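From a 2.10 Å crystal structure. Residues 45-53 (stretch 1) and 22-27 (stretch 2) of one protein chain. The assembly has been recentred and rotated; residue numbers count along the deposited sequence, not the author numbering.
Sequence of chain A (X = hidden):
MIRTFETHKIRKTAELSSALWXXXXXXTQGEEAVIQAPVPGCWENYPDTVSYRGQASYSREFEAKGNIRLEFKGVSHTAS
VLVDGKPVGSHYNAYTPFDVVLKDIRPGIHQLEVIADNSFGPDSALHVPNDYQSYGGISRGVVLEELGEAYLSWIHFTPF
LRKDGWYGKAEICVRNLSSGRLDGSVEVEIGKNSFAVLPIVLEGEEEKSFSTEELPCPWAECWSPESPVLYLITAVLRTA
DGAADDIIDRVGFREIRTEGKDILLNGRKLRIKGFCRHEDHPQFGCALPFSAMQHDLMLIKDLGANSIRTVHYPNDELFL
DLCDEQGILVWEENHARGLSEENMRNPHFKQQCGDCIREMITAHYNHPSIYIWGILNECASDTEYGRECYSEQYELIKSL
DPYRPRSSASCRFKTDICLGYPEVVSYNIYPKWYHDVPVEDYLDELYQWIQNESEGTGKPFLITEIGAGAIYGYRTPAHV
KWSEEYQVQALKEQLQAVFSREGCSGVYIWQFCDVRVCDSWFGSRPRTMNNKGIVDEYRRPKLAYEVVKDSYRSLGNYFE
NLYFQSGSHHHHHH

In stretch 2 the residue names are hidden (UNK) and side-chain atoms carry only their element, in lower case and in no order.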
ATOM      1  N   ASN A  45       7.599  -1.656  21.803  1.00 21.39           N
ATOM      2  CA  ASN A  45       7.879  -2.702  20.840  1.00 21.12           C
ATOM      3  C   ASN A  45       7.573  -4.097  21.369  1.00 26.03           C
ATOM      4  O   ASN A  45       7.682  -5.059  20.600  1.00 22.40           O
ATOM      5  CB  ASN A  45       9.348  -2.598  20.422  1.00 21.58           C
ATOM      6  CG  ASN A  45       9.682  -1.213  19.905  1.00 22.01           C
ATOM      7  OD1 ASN A  45      10.665  -0.604  20.319  1.00 18.98           O
ATOM      8  ND2 ASN A  45       8.813  -0.683  19.020  1.00 20.74           N
ATOM      9  N   TYR A  46       7.202  -4.235  22.674  1.00 19.56           N
ATOM     10  CA  TYR A  46       6.819  -5.595  23.062  1.00 21.65           C
ATOM     11  C   TYR A  46       5.326  -5.777  22.824  1.00 22.69           C
ATOM     12  O   TYR A  46       4.544  -4.859  23.092  1.00 22.31           O
ATOM     13  CB  TYR A  46       7.124  -5.890  24.539  1.00 16.33           C
ATOM     14  CG  TYR A  46       8.420  -5.349  25.090  1.00 20.52           C
ATOM     15  CD1 TYR A  46       8.542  -5.110  26.455  1.00 21.19           C
ATOM     16  CD2 TYR A  46       9.535  -5.101  24.273  1.00 20.12           C
ATOM     17  CE1 TYR A  46       9.710  -4.617  26.994  1.00 18.30           C
ATOM     18  CE2 TYR A  46      10.734  -4.603  24.816  1.00 18.98           C
ATOM     19  CZ  TYR A  46      10.802  -4.371  26.183  1.00 23.04           C
ATOM     20  OH  TYR A  46      11.949  -3.881  26.769  1.00 21.08           O
ATOM     21  N   PRO A  47       4.911  -6.939  22.313  1.00 21.08           N
ATOM     22  CA  PRO A  47       3.496  -7.117  21.945  1.00 21.19           C
ATOM     23  C   PRO A  47       2.467  -6.657  22.983  1.00 22.78           C
ATOM     24  O   PRO A  47       1.483  -6.019  22.597  1.00 23.13           O
ATOM     25  CB  PRO A  47       3.430  -8.625  21.684  1.00 22.68           C
ATOM     26  CG  PRO A  47       4.749  -8.902  21.049  1.00 24.41           C
ATOM     27  CD  PRO A  47       5.737  -8.066  21.841  1.00 19.55           C
ATOM     28  N   ASP A  48       2.659  -6.928  24.275  1.00 20.69           N
ATOM     29  CA  ASP A  48       1.616  -6.646  25.261  1.00 25.63           C
ATOM     30  C   ASP A  48       1.641  -5.213  25.782  1.00 24.98           C
ATOM     31  O   ASP A  48       0.746  -4.829  26.543  1.00 24.17           O
ATOM     32  CB  ASP A  48       1.722  -7.632  26.434  1.00 27.68           C
ATOM     33  CG  ASP A  48       1.635  -9.076  25.971  1.00 27.77           C
ATOM     34  OD1 ASP A  48       0.572  -9.459  25.447  1.00 37.17           O
ATOM     35  OD2 ASP A  48       2.637  -9.809  26.081  1.00 36.43           O
ATOM     36  N   THR A  49       2.624  -4.410  25.384  1.00 18.93           N
ATOM     37  CA  THR A  49       2.730  -3.048  25.879  1.00 17.81           C
ATOM     38  C   THR A  49       2.915  -2.042  24.733  1.00 19.71           C
ATOM     39  O   THR A  49       3.378  -0.926  24.958  1.00 18.46           O
ATOM     40  CB  THR A  49       3.862  -2.964  26.911  1.00 23.23           C
ATOM     41  OG1 THR A  49       5.003  -3.692  26.450  1.00 20.41           O
ATOM     42  CG2 THR A  49       3.434  -3.600  28.243  1.00 21.86           C
ATOM     43  N   VAL A  50       2.508  -2.396  23.511  1.00 20.17           N
ATOM     44  CA  VAL A  50       2.585  -1.452  22.385  1.00 22.66           C
ATOM     45  C   VAL A  50       1.938  -0.097  22.696  1.00 21.25           C
ATOM     46  O   VAL A  50       2.396   0.938  22.201  1.00 24.29           O
ATOM     47  CB  VAL A  50       1.980  -2.088  21.122  1.00 21.68           C
ATOM     48  CG1 VAL A  50       2.799  -3.305  20.709  1.00 22.71           C
ATOM     49  CG2 VAL A  50       0.492  -2.472  21.349  1.00 24.27           C
ATOM     50  N   SER A  51       0.912  -0.061  23.552  1.00 22.24           N
ATOM     51  CA  SER A  51       0.241   1.191  23.916  1.00 24.03           C
ATOM     52  C   SER A  51       0.405   1.589  25.389  1.00 27.47           C
ATOM     53  O   SER A  51      -0.339   2.447  25.865  1.00 29.75           O
ATOM     54  CB  SER A  51      -1.252   1.114  23.604  1.00 23.99           C
ATOM     55  OG  SER A  51      -1.487   0.983  22.213  1.00 31.00           O
ATOM     56  N   TYR A  52       1.360   1.015  26.120  1.00 25.40           N
ATOM     57  CA  TYR A  52       1.413   1.233  27.567  1.00 24.61           C
ATOM     58  C   TYR A  52       2.141   2.537  27.923  1.00 25.81           C
ATOM     59  O   TYR A  52       3.315   2.727  27.573  1.00 21.23           O
ATOM     60  CB  TYR A  52       2.089   0.053  28.263  1.00 23.01           C
ATOM     61  CG  TYR A  52       2.150   0.230  29.755  1.00 21.96           C
ATOM     62  CD1 TYR A  52       0.996   0.124  30.523  1.00 26.52           C
ATOM     63  CD2 TYR A  52       3.341   0.522  30.396  1.00 21.73           C
ATOM     64  CE1 TYR A  52       1.020   0.294  31.884  1.00 23.53           C
ATOM     65  CE2 TYR A  52       3.372   0.704  31.779  1.00 23.43           C
ATOM     66  CZ  TYR A  52       2.201   0.590  32.508  1.00 24.18           C
ATOM     67  OH  TYR A  52       2.198   0.760  33.875  1.00 24.30           O
ATOM     68  N   ARG A  53       1.458   3.414  28.659  1.00 23.24           N
ATOM     69  CA  ARG A  53       2.083   4.588  29.269  1.00 27.93           C
ATOM     70  C   ARG A  53       1.896   4.513  30.778  1.00 21.80           C
ATOM     71  O   ARG A  53       0.764   4.373  31.260  1.00 21.52           O
ATOM     72  CB  ARG A  53       1.506   5.907  28.731  1.00 23.73           C
ATOM     73  CG  ARG A  53       2.257   7.094  29.329  1.00 24.92           C
ATOM     74  CD  ARG A  53       2.324   8.320  28.459  1.00 24.61           C
ATOM     75  NE  ARG A  53       2.388   8.047  27.015  1.00 25.32           N
ATOM     76  CZ  ARG A  53       3.489   8.117  26.267  1.00 27.84           C
ATOM     77  NH1 ARG A  53       4.664   8.422  26.803  1.00 21.40           N
ATOM     78  NH2 ARG A  53       3.412   7.882  24.966  1.00 30.04           N
ATOM     79  N   UNK A  22      14.002  -9.337  33.425  1.00 28.29           N
ATOM     80  CA  UNK A  22      12.603  -9.589  33.739  1.00 27.66           C
ATOM     81  C   UNK A  22      11.851  -8.272  33.750  1.00 25.61           C
ATOM     82  O   UNK A  22      12.326  -7.290  34.323  1.00 23.85           O
ATOM     83  c   UNK A  22      12.460 -10.283  35.093  1.00 27.12           C
ATOM     84  c   UNK A  22      12.809 -11.744  35.023  1.00 30.70           C
ATOM     85  n   UNK A  22      13.334 -12.270  36.108  1.00 32.92           N
ATOM     86  o   UNK A  22      12.605 -12.396  34.000  1.00 32.20           O
ATOM     87  N   UNK A  23      10.662  -8.273  33.132  1.00 23.08           N
ATOM     88  CA  UNK A  23       9.876  -7.077  32.884  1.00 25.35           C
ATOM     89  C   UNK A  23       8.421  -7.304  33.262  1.00 21.84           C
ATOM     90  O   UNK A  23       7.835  -8.335  32.929  1.00 24.01           O
ATOM     91  c   UNK A  23       8.595  -3.149  30.843  1.00 21.22           C
ATOM     92  c   UNK A  23       7.364  -3.400  30.246  1.00 18.15           C
ATOM     93  c   UNK A  23       7.808  -5.769  30.407  1.00 23.21           C
ATOM     94  c   UNK A  23       6.967  -4.712  30.030  1.00 21.17           C
ATOM     95  c   UNK A  23       9.962  -6.668  31.397  1.00 23.59           C
ATOM     96  c   UNK A  23       9.041  -5.524  31.008  1.00 24.28           C
ATOM     97  c   UNK A  23       9.427  -4.208  31.211  1.00 22.12           C
ATOM     98  N   UNK A  24       7.835  -6.317  33.937  1.00 22.07           N
ATOM     99  CA  UNK A  24       6.397  -6.280  34.137  1.00 22.34           C
ATOM    100  C   UNK A  24       5.980  -4.833  34.394  1.00 22.01           C
ATOM    101  O   UNK A  24       6.746  -4.054  34.968  1.00 22.03           O
ATOM    102  n   UNK A  24       5.909  -5.960  37.463  1.00 23.85           N
ATOM    103  n   UNK A  24       7.643  -6.684  38.488  1.00 25.11           N
ATOM    104  c   UNK A  24       6.512  -6.869  36.620  1.00 25.18           C
ATOM    105  c   UNK A  24       6.608  -5.868  38.578  1.00 27.01           C
ATOM    106  c   UNK A  24       5.955  -7.217  35.279  1.00 27.00           C
ATOM    107  c   UNK A  24       7.603  -7.328  37.277  1.00 27.02           C
ATOM    108  N   UNK A  25       4.784  -4.466  33.903  1.00 19.63           N
ATOM    109  CA  UNK A  25       4.194  -3.175  34.231  1.00 23.64           C
ATOM    110  C   UNK A  25       3.750  -3.161  35.699  1.00 26.48           C
ATOM    111  O   UNK A  25       3.494  -4.207  36.300  1.00 26.75           O
ATOM    112  c   UNK A  25       2.985  -2.869  33.334  1.00 25.99           C
ATOM    113  c   UNK A  25       3.379  -2.839  31.859  1.00 21.36           C
ATOM    114  o   UNK A  25       1.966  -3.857  33.543  1.00 23.51           O
ATOM    115  N   UNK A  26       3.643  -1.962  36.276  1.00 23.88           N
ATOM    116  CA  UNK A  26       3.149  -1.825  37.642  1.00 31.53           C
ATOM    117  C   UNK A  26       2.076  -0.748  37.707  1.00 32.18           C
ATOM    118  O   UNK A  26       1.964   0.110  36.833  1.00 32.41           O
ATOM    119  c   UNK A  26       4.991  -0.231  38.293  1.00 28.96           C
ATOM    120  c   UNK A  26       6.220   0.019  39.175  1.00 33.90           C
ATOM    121  c   UNK A  26       5.266  -2.661  38.706  1.00 28.00           C
ATOM    122  c   UNK A  26       4.272  -1.520  38.652  1.00 31.77           C
ATOM    123  N   UNK A  27       1.271  -0.815  38.767  1.00 35.26           N
ATOM    124  CA  UNK A  27       0.198   0.134  39.000  1.00 36.22           C
ATOM    125  C   UNK A  27      -1.186  -0.491  39.014  1.00 41.34           C
ATOM    126  O   UNK A  27      -2.157   0.135  38.567  1.00 44.13           O
TER

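Position 22 carries four side-chain atoms: two carbons in line, the second bearing one oxygen and one nitrogen. That is a carboxamide on a single methylene, so the residue is asparagine. Asn22 lies out of reach of stretch 1.

Position 23 has seven side-chain atoms, all carbon: one carbon, then a six-membered ring with no oxygen attached. Its CA-to-CB bond points toward stretch 1, and the ring meets Tyr46 and Thr49. This is phenylalanine. The CD1 atom of Tyr46 lies 3.9 Å from CE1 of Phe23, over one face of the Phe23 ring; the ring centroids are 5.2 Å apart and the planes stand at 89°, an edge-to-face pair. The methyl CG2 of Thr49 approaches the edge of the same ring, 4.1 Å from CE1 of Phe23. A purely hydrocarbon ring suits this buried site, where its neighbours offer carbon.

Position 24 shows one carbon followed by a five-membered ring of three carbons and two nitrogens, the imidazole of histidine. Its CA-to-CB bond points away from stretch 1, as the alternation of a strand leads one to expect. His24 instead uses ND1 to donate a hydrogen bond to the backbone O of position 25, at 3.2 Å and nearly straight at 165°.

At position 25 a single carbon carries one oxygen and one carbon. The CA-to-CB bond again points toward stretch 1, and the terminal carbon lies over a face of the Tyr52 ring and against the methyl of Thr49. This is threonine. CG2 of Thr25 sits 3.5 Å from the centroid of the Tyr52 ring and only 11° off its normal, a CH-pi contact, and lies 3.7 Å from CG2 of Thr49.

Position 26 has four carbons, forked at the first, with one arm two carbons long. Its CA-to-CB bond points away, so its contact is made by the backbone: O of position 26 lies 3.0 Å from OH of Tyr52, near the plane of that ring. The residue is isoleucine.

Position 27 has no side-chain atoms and is glycine. With phi/psi of 118/35, a CB would be jammed against the carbonyl O of Ile26, which by itself calls for glycine.

The contact thus rests on alternate strand residues, Phe23 and Thr25, facing a loop. In that loop a type I turn from Thr49 to Tyr52, with N of Tyr52 bonded to O of Thr49 at 3.0 Å, helps set the Thr49 methyl and the Tyr52 ring against the strand. About 250 Å² is buried, mainly by apolar and aromatic packing.

Stretch 2 (22-27) NFHTIG
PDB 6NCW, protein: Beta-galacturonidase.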